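Local coordinates for CPXV018 protein (Cowpox virus, PDB 4PDC) that probably acts as a secreted MHC class I-like decoy that binds the NKG2D receptor and helps the virus blunt killing by natural killer cells, at residues S72-C84 against F93-T105. The protein carries 2 engineered substitutions. Residues are numbered along the deposited sequence; the frame is centred on the assembly and turned at random.
Sequences STPYEDLTYFYEC and FDQDYLYNGEEYT. Engineered in segment 93-105: Asp96 (natural residue Phe).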
ATOM      1  N   SER E  72       4.460 -35.026  -4.474  1.00 28.05           N
ATOM      2  CA  SER E  72       4.440 -36.236  -5.282  1.00 33.59           C
ATOM      3  C   SER E  72       3.221 -36.208  -6.200  1.00 32.14           C
ATOM      4  O   SER E  72       3.143 -36.962  -7.169  1.00 34.41           O
ATOM      5  CB  SER E  72       4.418 -37.478  -4.392  1.00 30.01           C
ATOM      6  OG  SER E  72       3.309 -37.444  -3.512  1.00 38.73           O
ATOM      7  N   THR E  73       2.269 -35.335  -5.879  1.00 29.50           N
ATOM      8  CA  THR E  73       1.095 -35.114  -6.718  1.00 29.84           C
ATOM      9  C   THR E  73       1.530 -34.547  -8.070  1.00 28.11           C
ATOM     10  O   THR E  73       2.066 -33.441  -8.128  1.00 28.11           O
ATOM     11  CB  THR E  73       0.101 -34.143  -6.043  1.00 32.89           C
ATOM     12  OG1 THR E  73      -0.236 -34.628  -4.734  1.00 37.51           O
ATOM     13  CG2 THR E  73      -1.168 -33.997  -6.874  1.00 35.87           C
ATOM     14  N   PRO E  74       1.296 -35.296  -9.164  1.00 33.46           N
ATOM     15  CA  PRO E  74       1.877 -34.912 -10.458  1.00 32.41           C
ATOM     16  C   PRO E  74       1.279 -33.654 -11.089  1.00 26.60           C
ATOM     17  O   PRO E  74       1.960 -33.016 -11.890  1.00 30.39           O
ATOM     18  CB  PRO E  74       1.594 -36.132 -11.341  1.00 29.80           C
ATOM     19  CG  PRO E  74       0.376 -36.735 -10.765  1.00 29.20           C
ATOM     20  CD  PRO E  74       0.456 -36.503  -9.279  1.00 34.72           C
ATOM     21  N   TYR E  75       0.042 -33.306 -10.744  1.00 27.41           N
ATOM     22  CA  TYR E  75      -0.607 -32.142 -11.344  1.00 22.57           C
ATOM     23  C   TYR E  75      -1.323 -31.281 -10.310  1.00 23.86           C
ATOM     24  O   TYR E  75      -2.136 -31.774  -9.527  1.00 23.15           O
ATOM     25  CB  TYR E  75      -1.601 -32.583 -12.423  1.00 23.62           C
ATOM     26  CG  TYR E  75      -2.147 -31.440 -13.251  1.00 23.55           C
ATOM     27  CD1 TYR E  75      -3.290 -30.753 -12.858  1.00 21.50           C
ATOM     28  CD2 TYR E  75      -1.517 -31.045 -14.422  1.00 23.88           C
ATOM     29  CE1 TYR E  75      -3.792 -29.708 -13.614  1.00 25.17           C
ATOM     30  CE2 TYR E  75      -2.011 -29.999 -15.183  1.00 27.31           C
ATOM     31  CZ  TYR E  75      -3.149 -29.334 -14.774  1.00 25.37           C
ATOM     32  OH  TYR E  75      -3.642 -28.294 -15.528  1.00 28.87           O
ATOM     33  N   GLU E  76      -1.010 -29.987 -10.326  1.00 23.34           N
ATOM     34  CA  GLU E  76      -1.697 -29.004  -9.497  1.00 22.00           C
ATOM     35  C   GLU E  76      -1.893 -27.717 -10.283  1.00 22.18           C
ATOM     36  O   GLU E  76      -0.927 -27.116 -10.755  1.00 22.80           O
ATOM     37  CB  GLU E  76      -0.917 -28.708  -8.211  1.00 22.49           C
ATOM     38  CG  GLU E  76      -1.034 -29.779  -7.148  1.00 25.87           C
ATOM     39  CD  GLU E  76      -0.682 -29.268  -5.761  1.00 31.04           C
ATOM     40  OE1 GLU E  76       0.367 -28.602  -5.612  1.00 23.10           O
ATOM     41  OE2 GLU E  76      -1.464 -29.533  -4.820  1.00 30.63           O
ATOM     42  N   ASP E  77      -3.152 -27.312 -10.422  1.00 18.47           N
ATOM     43  CA  ASP E  77      -3.504 -26.058 -11.068  1.00 21.95           C
ATOM     44  C   ASP E  77      -4.171 -25.138 -10.057  1.00 16.59           C
ATOM     45  O   ASP E  77      -5.212 -25.468  -9.496  1.00 16.66           O
ATOM     46  CB  ASP E  77      -4.430 -26.299 -12.259  1.00 19.62           C
ATOM     47  CG  ASP E  77      -4.684 -25.041 -13.059  1.00 25.99           C
ATOM     48  OD1 ASP E  77      -3.762 -24.597 -13.774  1.00 30.46           O
ATOM     49  OD2 ASP E  77      -5.803 -24.493 -12.974  1.00 34.44           O
ATOM     50  N   LEU E  78      -3.554 -23.985  -9.831  1.00 15.41           N
ATOM     51  CA  LEU E  78      -4.050 -23.022  -8.859  1.00 16.17           C
ATOM     52  C   LEU E  78      -4.463 -21.746  -9.569  1.00 15.56           C
ATOM     53  O   LEU E  78      -3.701 -21.205 -10.367  1.00 17.25           O
ATOM     54  CB  LEU E  78      -2.980 -22.727  -7.809  1.00 15.28           C
ATOM     55  CG  LEU E  78      -2.589 -23.913  -6.929  1.00 16.96           C
ATOM     56  CD1 LEU E  78      -1.282 -23.635  -6.222  1.00 21.16           C
ATOM     57  CD2 LEU E  78      -3.692 -24.193  -5.917  1.00 19.76           C
ATOM     58  N   THR E  79      -5.674 -21.274  -9.286  1.00 14.27           N
ATOM     59  CA  THR E  79      -6.149 -20.019  -9.856  1.00 14.26           C
ATOM     60  C   THR E  79      -6.619 -19.076  -8.764  1.00 14.87           C
ATOM     61  O   THR E  79      -7.256 -19.493  -7.798  1.00 12.85           O
ATOM     62  CB  THR E  79      -7.302 -20.238 -10.851  1.00 15.27           C
ATOM     63  OG1 THR E  79      -6.887 -21.140 -11.883  1.00 19.62           O
ATOM     64  CG2 THR E  79      -7.734 -18.924 -11.482  1.00 15.91           C
ATOM     65  N   TYR E  80      -6.285 -17.801  -8.933  1.00 13.27           N
ATOM     66  CA  TYR E  80      -6.801 -16.741  -8.084  1.00 14.20           C
ATOM     67  C   TYR E  80      -7.381 -15.647  -8.959  1.00 14.36           C
ATOM     68  O   TYR E  80      -6.678 -15.063  -9.783  1.00 13.68           O
ATOM     69  CB  TYR E  80      -5.707 -16.178  -7.183  1.00 13.72           C
ATOM     70  CG  TYR E  80      -6.148 -15.000  -6.341  1.00 14.03           C
ATOM     71  CD1 TYR E  80      -7.214 -15.111  -5.455  1.00 15.69           C
ATOM     72  CD2 TYR E  80      -5.483 -13.784  -6.413  1.00 13.78           C
ATOM     73  CE1 TYR E  80      -7.613 -14.038  -4.673  1.00 15.27           C
ATOM     74  CE2 TYR E  80      -5.871 -12.712  -5.639  1.00 12.76           C
ATOM     75  CZ  TYR E  80      -6.936 -12.841  -4.772  1.00 15.58           C
ATOM     76  OH  TYR E  80      -7.318 -11.764  -4.000  1.00 14.38           O
ATOM     77  N   PHE E  81      -8.669 -15.384  -8.775  1.00 13.15           N
ATOM     78  CA  PHE E  81      -9.383 -14.393  -9.565  1.00 14.24           C
ATOM     79  C   PHE E  81      -9.728 -13.227  -8.662  1.00 16.30           C
ATOM     80  O   PHE E  81     -10.288 -13.428  -7.593  1.00 15.43           O
ATOM     81  CB  PHE E  81     -10.642 -15.011 -10.176  1.00 17.01           C
ATOM     82  CG  PHE E  81     -11.507 -14.034 -10.916  1.00 19.40           C
ATOM     83  CD1 PHE E  81     -11.197 -13.655 -12.209  1.00 18.32           C
ATOM     84  CD2 PHE E  81     -12.649 -13.515 -10.326  1.00 19.37           C
ATOM     85  CE1 PHE E  81     -12.002 -12.763 -12.897  1.00 23.34           C
ATOM     86  CE2 PHE E  81     -13.458 -12.623 -11.007  1.00 18.06           C
ATOM     87  CZ  PHE E  81     -13.135 -12.248 -12.293  1.00 18.37           C
ATOM     88  N   TYR E  82      -9.354 -12.017  -9.074  1.00 13.87           N
ATOM     89  CA  TYR E  82      -9.671 -10.815  -8.312  1.00 15.55           C
ATOM     90  C   TYR E  82     -10.240  -9.745  -9.232  1.00 17.93           C
ATOM     91  O   TYR E  82      -9.624  -9.387 -10.240  1.00 14.45           O
ATOM     92  CB  TYR E  82      -8.439 -10.277  -7.580  1.00 13.17           C
ATOM     93  CG  TYR E  82      -8.759  -9.045  -6.770  1.00 15.78           C
ATOM     94  CD1 TYR E  82      -9.346  -9.151  -5.516  1.00 19.61           C
ATOM     95  CD2 TYR E  82      -8.502  -7.773  -7.267  1.00 18.88           C
ATOM     96  CE1 TYR E  82      -9.656  -8.029  -4.774  1.00 19.41           C
ATOM     97  CE2 TYR E  82      -8.811  -6.646  -6.531  1.00 17.69           C
ATOM     98  CZ  TYR E  82      -9.385  -6.778  -5.287  1.00 17.85           C
ATOM     99  OH  TYR E  82      -9.698  -5.658  -4.548  1.00 17.84           O
ATOM    100  N   GLU E  83     -11.417  -9.240  -8.874  1.00 15.98           N
ATOM    101  CA  GLU E  83     -12.135  -8.285  -9.706  1.00 14.65           C
ATOM    102  C   GLU E  83     -12.677  -7.139  -8.872  1.00 14.84           C
ATOM    103  O   GLU E  83     -13.297  -7.367  -7.836  1.00 17.94           O
ATOM    104  CB  GLU E  83     -13.287  -8.977 -10.438  1.00 18.04           C
ATOM    105  CG  GLU E  83     -14.081  -8.073 -11.362  1.00 16.30           C
ATOM    106  CD  GLU E  83     -15.333  -8.745 -11.888  1.00 22.72           C
ATOM    107  OE1 GLU E  83     -16.377  -8.646 -11.213  1.00 20.02           O
ATOM    108  OE2 GLU E  83     -15.271  -9.373 -12.967  1.00 20.27           O
ATOM    109  N   CYS E  84     -12.436  -5.910  -9.323  1.00 15.34           N
ATOM    110  CA  CYS E  84     -13.088  -4.750  -8.731  1.00 12.96           C
ATOM    111  C   CYS E  84     -14.069  -4.187  -9.755  1.00 19.15           C
ATOM    112  O   CYS E  84     -13.857  -4.292 -10.966  1.00 15.77           O
ATOM    113  CB  CYS E  84     -12.071  -3.696  -8.275  1.00 16.84           C
ATOM    114  SG  CYS E  84     -11.118  -2.848  -9.558  1.00 23.13           S
ATOM    115  N   PHE E  93     -16.266  -5.647  -4.867  1.00 17.07           N
ATOM    116  CA  PHE E  93     -15.149  -6.543  -5.120  1.00 19.25           C
ATOM    117  C   PHE E  93     -15.589  -7.994  -5.083  1.00 24.03           C
ATOM    118  O   PHE E  93     -16.567  -8.350  -4.425  1.00 20.37           O
ATOM    119  CB  PHE E  93     -14.042  -6.308  -4.092  1.00 18.30           C
ATOM    120  CG  PHE E  93     -13.574  -4.888  -4.028  1.00 20.97           C
ATOM    121  CD1 PHE E  93     -12.557  -4.441  -4.856  1.00 19.39           C
ATOM    122  CD2 PHE E  93     -14.160  -3.992  -3.149  1.00 24.13           C
ATOM    123  CE1 PHE E  93     -12.128  -3.132  -4.800  1.00 18.89           C
ATOM    124  CE2 PHE E  93     -13.735  -2.680  -3.088  1.00 17.65           C
ATOM    125  CZ  PHE E  93     -12.718  -2.249  -3.916  1.00 24.23           C
ATOM    126  N   ASP E  94     -14.842  -8.823  -5.798  1.00 20.31           N
ATOM    127  CA  ASP E  94     -15.136 -10.238  -5.907  1.00 22.87           C
ATOM    128  C   ASP E  94     -13.823 -10.987  -6.059  1.00 21.59           C
ATOM    129  O   ASP E  94     -12.925 -10.528  -6.767  1.00 20.77           O
ATOM    130  CB  ASP E  94     -16.062 -10.504  -7.098  1.00 24.57           C
ATOM    131  CG  ASP E  94     -16.505 -11.950  -7.183  1.00 32.86           C
ATOM    132  OD1 ASP E  94     -16.521 -12.623  -6.132  1.00 32.28           O
ATOM    133  OD2 ASP E  94     -16.844 -12.410  -8.296  1.00 30.92           O
ATOM    134  N   GLN E  95     -13.690 -12.119  -5.382  1.00 21.93           N
ATOM    135  CA  GLN E  95     -12.507 -12.946  -5.569  1.00 21.60           C
ATOM    136  C   GLN E  95     -12.846 -14.418  -5.424  1.00 25.96           C
ATOM    137  O   GLN E  95     -13.699 -14.799  -4.619  1.00 22.95           O
ATOM    138  CB  GLN E  95     -11.392 -12.549  -4.589  1.00 18.61           C
ATOM    139  CG  GLN E  95     -11.715 -12.732  -3.114  1.00 22.48           C
ATOM    140  CD  GLN E  95     -10.547 -12.362  -2.203  1.00 31.39           C
ATOM    141  OE1 GLN E  95      -9.583 -11.718  -2.627  1.00 22.85           O
ATOM    142  NE2 GLN E  95     -10.631 -12.774  -0.941  1.00 33.95           N
ATOM    143  N   ASP E  96     -12.173 -15.232  -6.232  1.00 19.56           N
ATOM    144  CA  ASP E  96     -12.390 -16.671  -6.261  1.00 23.21           C
ATOM    145  C   ASP E  96     -11.058 -17.395  -6.213  1.00 20.85           C
ATOM    146  O   ASP E  96     -10.042 -16.880  -6.687  1.00 16.26           O
ATOM    147  CB  ASP E  96     -13.157 -17.083  -7.520  1.00 22.27           C
ATOM    148  CG  ASP E  96     -14.569 -16.538  -7.550  1.00 29.57           C
ATOM    149  OD1 ASP E  96     -15.230 -16.532  -6.489  1.00 35.45           O
ATOM    150  OD2 ASP E  96     -15.016 -16.117  -8.638  1.00 31.38           O
ATOM    151  N   TYR E  97     -11.080 -18.590  -5.638  1.00 15.26           N
ATOM    152  CA  TYR E  97      -9.928 -19.478  -5.602  1.00 16.09           C
ATOM    153  C   TYR E  97     -10.308 -20.807  -6.241  1.00 18.85           C
ATOM    154  O   TYR E  97     -11.321 -21.399  -5.861  1.00 18.14           O
ATOM    155  CB  TYR E  97      -9.461 -19.718  -4.168  1.00 17.29           C
ATOM    156  CG  TYR E  97      -9.266 -18.474  -3.337  1.00 19.72           C
ATOM    157  CD1 TYR E  97     -10.342 -17.862  -2.704  1.00 19.79           C
ATOM    158  CD2 TYR E  97      -8.003 -17.924  -3.162  1.00 18.62           C
ATOM    159  CE1 TYR E  97     -10.165 -16.732  -1.932  1.00 22.85           C
ATOM    160  CE2 TYR E  97      -7.816 -16.793  -2.393  1.00 20.70           C
ATOM    161  CZ  TYR E  97      -8.902 -16.201  -1.778  1.00 20.85           C
ATOM    162  OH  TYR E  97      -8.722 -15.075  -1.008  1.00 24.95           O
ATOM    163  N   LEU E  98      -9.503 -21.271  -7.196  1.00 14.66           N
ATOM    164  CA  LEU E  98      -9.745 -22.558  -7.849  1.00 20.71           C
ATOM    165  C   LEU E  98      -8.563 -23.494  -7.660  1.00 17.15           C
ATOM    166  O   LEU E  98      -7.405 -23.094  -7.811  1.00 15.93           O
ATOM    167  CB  LEU E  98     -10.004 -22.396  -9.352  1.00 18.74           C
ATOM    168  CG  LEU E  98     -11.001 -21.344  -9.829  1.00 24.83           C
ATOM    169  CD1 LEU E  98     -10.976 -21.248 -11.345  1.00 31.08           C
ATOM    170  CD2 LEU E  98     -12.384 -21.690  -9.341  1.00 24.75           C
ATOM    171  N   TYR E  99      -8.873 -24.744  -7.329  1.00 15.72           N
ATOM    172  CA  TYR E  99      -7.894 -25.817  -7.310  1.00 18.67           C
ATOM    173  C   TYR E  99      -8.315 -26.846  -8.353  1.00 22.10           C
ATOM    174  O   TYR E  99      -9.375 -27.462  -8.229  1.00 18.15           O
ATOM    175  CB  TYR E  99      -7.798 -26.451  -5.923  1.00 19.19           C
ATOM    176  CG  TYR E  99      -6.724 -27.509  -5.819  1.00 23.54           C
ATOM    177  CD1 TYR E  99      -7.003 -28.840  -6.096  1.00 25.80           C
ATOM    178  CD2 TYR E  99      -5.426 -27.175  -5.458  1.00 22.25           C
ATOM    179  CE1 TYR E  99      -6.022 -29.808  -6.009  1.00 24.47           C
ATOM    180  CE2 TYR E  99      -4.439 -28.138  -5.366  1.00 22.72           C
ATOM    181  CZ  TYR E  99      -4.744 -29.451  -5.643  1.00 26.85           C
ATOM    182  OH  TYR E  99      -3.768 -30.411  -5.553  1.00 29.33           O
ATOM    183  N   ASN E 100      -7.490 -27.015  -9.381  1.00 19.00           N
ATOM    184  CA  ASN E 100      -7.842 -27.849 -10.526  1.00 17.34           C
ATOM    185  C   ASN E 100      -9.215 -27.469 -11.087  1.00 24.69           C
ATOM    186  O   ASN E 100     -10.027 -28.327 -11.427  1.00 20.15           O
ATOM    187  CB  ASN E 100      -7.797 -29.328 -10.135  1.00 18.40           C
ATOM    188  CG  ASN E 100      -6.385 -29.794  -9.800  1.00 18.42           C
ATOM    189  OD1 ASN E 100      -5.406 -29.193 -10.239  1.00 19.63           O
ATOM    190  ND2 ASN E 100      -6.277 -30.861  -9.023  1.00 23.08           N
ATOM    191  N   GLY E 101      -9.461 -26.165 -11.177  1.00 19.11           N
ATOM    192  CA  GLY E 101     -10.654 -25.650 -11.823  1.00 22.08           C
ATOM    193  C   GLY E 101     -11.886 -25.621 -10.941  1.00 25.95           C
ATOM    194  O   GLY E 101     -12.926 -25.109 -11.353  1.00 24.82           O
ATOM    195  N   GLU E 102     -11.774 -26.161  -9.731  1.00 23.34           N
ATOM    196  CA  GLU E 102     -12.908 -26.234  -8.814  1.00 21.40           C
ATOM    197  C   GLU E 102     -12.809 -25.179  -7.719  1.00 25.31           C
ATOM    198  O   GLU E 102     -11.804 -25.108  -7.004  1.00 20.68           O
ATOM    199  CB  GLU E 102     -12.991 -27.628  -8.192  1.00 28.51           C
ATOM    200  CG  GLU E 102     -14.122 -27.795  -7.194  1.00 36.34           C
ATOM    201  CD  GLU E 102     -14.269 -29.229  -6.724  1.00 50.28           C
ATOM    202  OE1 GLU E 102     -14.662 -30.086  -7.547  1.00 53.61           O
ATOM    203  OE2 GLU E 102     -13.989 -29.499  -5.536  1.00 56.44           O
ATOM    204  N   GLU E 103     -13.855 -24.366  -7.588  1.00 19.84           N
ATOM    205  CA  GLU E 103     -13.892 -23.320  -6.571  1.00 21.48           C
ATOM    206  C   GLU E 103     -13.822 -23.903  -5.172  1.00 22.97           C
ATOM    207  O   GLU E 103     -14.400 -24.951  -4.891  1.00 23.40           O
ATOM    208  CB  GLU E 103     -15.161 -22.470  -6.693  1.00 28.87           C
ATOM    209  CG  GLU E 103     -15.010 -21.228  -7.548  1.00 34.38           C
ATOM    210  CD  GLU E 103     -16.023 -20.150  -7.202  1.00 39.93           C
ATOM    211  OE1 GLU E 103     -15.879 -19.518  -6.131  1.00 41.37           O
ATOM    212  OE2 GLU E 103     -16.957 -19.930  -8.002  1.00 49.33           O
ATOM    213  N   TYR E 104     -13.116 -23.208  -4.290  1.00 21.26           N
ATOM    214  CA  TYR E 104     -13.100 -23.574  -2.886  1.00 20.13           C
ATOM    215  C   TYR E 104     -12.887 -22.322  -2.049  1.00 20.08           C
ATOM    216  O   TYR E 104     -12.428 -21.293  -2.555  1.00 18.12           O
ATOM    217  CB  TYR E 104     -12.021 -24.629  -2.609  1.00 21.72           C
ATOM    218  CG  TYR E 104     -10.584 -24.161  -2.742  1.00 21.02           C
ATOM    219  CD1 TYR E 104     -10.032 -23.864  -3.984  1.00 21.46           C
ATOM    220  CD2 TYR E 104      -9.769 -24.058  -1.626  1.00 19.71           C
ATOM    221  CE1 TYR E 104      -8.713 -23.452  -4.100  1.00 14.20           C
ATOM    222  CE2 TYR E 104      -8.453 -23.648  -1.732  1.00 15.96           C
ATOM    223  CZ  TYR E 104      -7.931 -23.345  -2.967  1.00 14.97           C
ATOM    224  OH  TYR E 104      -6.619 -22.944  -3.065  1.00 13.45           O
ATOM    225  N   THR E 105     -13.260 -22.401  -0.777  1.00 18.46           N
ATOM    226  CA  THR E 105     -13.142 -21.263   0.128  1.00 21.91           C
ATOM    227  C   THR E 105     -12.710 -21.680   1.527  1.00 20.34           C
ATOM    228  O   THR E 105     -12.350 -20.835   2.346  1.00 22.09           O
ATOM    229  CB  THR E 105     -14.479 -20.500   0.243  1.00 22.12           C
ATOM    230  OG1 THR E 105     -15.438 -21.314   0.931  1.00 23.24           O
ATOM    231  CG2 THR E 105     -15.018 -20.137  -1.132  1.00 25.29           C
TER
HETATM  232  O   HOH W   1      -3.942 -32.152  -7.533  1.00 31.78           O
HETATM  233  O   HOH W   2      -7.393 -24.042 -11.019  1.00 21.84           O
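Phe93 pairs with Cys84 at one end of this antiparallel beta hairpin, and Tyr99 and Asn100 hydrogen-bond to Glu76 and Asp77, respectively, at the other. The hairpin belongs to the sheet of an MHC class I-like platform; strand 2-13 flanks residues 75-84, and helices 113-126 and 131-146 lie over the face carrying Leu78, Tyr80, Tyr82 and Cys84. Paired backbone bonds join Thr79 to Leu98, Phe81 to the engineered Asp96 and Glu83 to Asp94.

The Phe93 ring brings its CD1 within 3.5 Å of Cys84 CB, beside the disulfide to Cys134. The same CD1 lies 3.1 Å from Tyr82 OH, a close approach of hydroxyl to ring, the two side chains pointing the same way. Next along this face, Tyr80 OH donates to Gln95 OE1 (2.6 Å), while the Gln95 amide nitrogen reaches Glu122.

With CG anti to the backbone N (chi1 -176°), the Tyr99 side chain crosses to the neighbouring strand, where Leu78 CD2 meets the ring edge at Tyr99 CD2 (3.5 Å). Tyr99 OH donates to the anti lone pair of Glu76 OE2 at 2.6 Å, with carboxylate and ring nearly perpendicular; Asn113 holds the other oxygen, OE1. Asn100, in the type I' turn leading into strand 102-104, bonds Asp77 twice: Asn100 N donates to Asp77 O, and Asn100 OD1 accepts from Asp77 N at 2.9 Å. A water accepts from Asn100 ND2 and donates to both Tyr99 OH and Tyr75 O.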